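Local coordinates for uncharacterized protein RUMGNA_01417 (Ruminococcus gnavus, PDB 3NRL), which is of unknown function but belongs to the DUF5348 family and folds as a small, all-beta domain with antiparallel strands, at residues Gly30-Cys33 with Gly34-Phe37. Residues are numbered along the deposited sequence; the frame is centred on the assembly and turned at random.
Sequences GLHC and GECF. With SO4 (sulfate ion), chain C.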
# COMPACT_ATOMS: atom_id res chain seq x y z
N GLY A 30 3.36 6.89 11.12
CA GLY A 30 4.56 7.39 10.48
C GLY A 30 5.83 6.71 10.96
O GLY A 30 6.13 6.72 12.16
N LEU A 31 6.57 6.13 10.02
CA LEU A 31 7.82 5.45 10.32
C LEU A 31 8.99 6.43 10.38
O LEU A 31 9.11 7.31 9.53
CB LEU A 31 8.11 4.41 9.24
CG LEU A 31 7.11 3.26 9.13
CD1 LEU A 31 7.40 2.46 7.86
CD2 LEU A 31 7.22 2.37 10.35
N HIS A 32 9.85 6.27 11.38
CA HIS A 32 11.01 7.14 11.53
C HIS A 32 12.26 6.36 11.16
O HIS A 32 12.27 5.13 11.24
CB HIS A 32 11.11 7.63 12.98
CG HIS A 32 9.88 8.34 13.46
ND1 HIS A 32 9.39 9.47 12.84
CD2 HIS A 32 9.05 8.08 14.49
CE1 HIS A 32 8.30 9.88 13.47
NE2 HIS A 32 8.08 9.05 14.48
N CYS A 33 13.32 7.06 10.76
CA CYS A 33 14.56 6.39 10.40
C CYS A 33 14.96 5.40 11.48
O CYS A 33 14.83 5.67 12.67
CB CYS A 33 15.69 7.40 10.19
SG CYS A 33 15.55 8.38 8.69
N GLY A 34 15.44 4.23 11.05
CA GLY A 34 15.86 3.22 12.01
C GLY A 34 14.82 2.21 12.44
O GLY A 34 15.16 1.17 12.99
N GLU A 35 13.54 2.49 12.19
CA GLU A 35 12.50 1.55 12.59
C GLU A 35 12.58 0.24 11.82
O GLU A 35 12.75 0.23 10.60
CB GLU A 35 11.11 2.19 12.44
CG GLU A 35 10.94 3.41 13.32
CD GLU A 35 9.49 3.70 13.64
OE1 GLU A 35 8.84 2.85 14.29
OE2 GLU A 35 9.00 4.78 13.25
N CYS A 36 12.46 -0.87 12.54
CA CYS A 36 12.54 -2.20 11.94
C CYS A 36 11.19 -2.91 11.88
O CYS A 36 10.31 -2.68 12.71
CB CYS A 36 13.53 -3.05 12.73
SG CYS A 36 13.19 -3.07 14.50
N PHE A 37 11.05 -3.78 10.88
CA PHE A 37 9.83 -4.57 10.67
C PHE A 37 10.13 -5.62 9.59
O PHE A 37 11.21 -5.58 9.00
CB PHE A 37 8.69 -3.65 10.23
CG PHE A 37 8.99 -2.81 9.01
CD1 PHE A 37 8.85 -3.34 7.73
CD2 PHE A 37 9.42 -1.49 9.15
CE1 PHE A 37 9.13 -2.57 6.60
CE2 PHE A 37 9.70 -0.71 8.03
CZ PHE A 37 9.56 -1.25 6.75
S SO4 C . 13.53 10.93 11.24
O1 SO4 C . 12.73 9.93 10.53
O2 SO4 C . 12.83 12.23 11.22
O3 SO4 C . 13.73 10.50 12.64
O4 SO4 C . 14.84 11.07 10.57
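A type II beta turn runs from His-32 to Glu-35, with Cys-33 and Gly-34 at its corners, and reverses the loop after strand 26-27 just before the chain enters strand 36-41. Gly-34 holds the third position, where phi is positive and a side chain would collide with the carbonyl oxygen of Cys-33; glycine is the natural occupant. The turn also leaves the amide of Cys-33 pointing outward, and a sulfate ion, probably from the crystallisation liquor, takes it: Cys-33 N lies 2.9 Å from sulfate O1, and Arg-17 grips the same ion.

Glu-35 closes the turn twice. Glu-35 N donates to His-32 O at 3.1 Å, the standard turn bond. Its side chain then folds back over the turn: with CG anti to the carbonyl carbon (chi1 -62°) and the chain extended beyond it, the carboxylate arrives beside the backbone of His-32. There His-32 N donates to Glu-35 OE2 at 2.5 Å, unusually short for such a bond, so that its exact length is doubtful. OE2 receives this N-H on its anti side, 16° out of the carboxylate plane, while OE1 is engaged by the hydroxyl of Tyr-28. Glutamate suits the place, being long enough to span the turn and able to accept at both oxygens. The imidazole of His-32 runs alongside in the same direction, its plane 24° from that of the carboxylate; the negative charge nearby would probably favour a protonated ring, although His-32 NE2 and Glu-35 OE2 are not in contact.

Phe-37 turns its large ring inward among Val-48, Ile-50 and Leu-58, an apolar setting that fits an aromatic residue. Leu-31, itself buried, reaches it from the loop nearly at a right angle, placing Leu-31 CD1 3.9 Å from Phe-37 CE2.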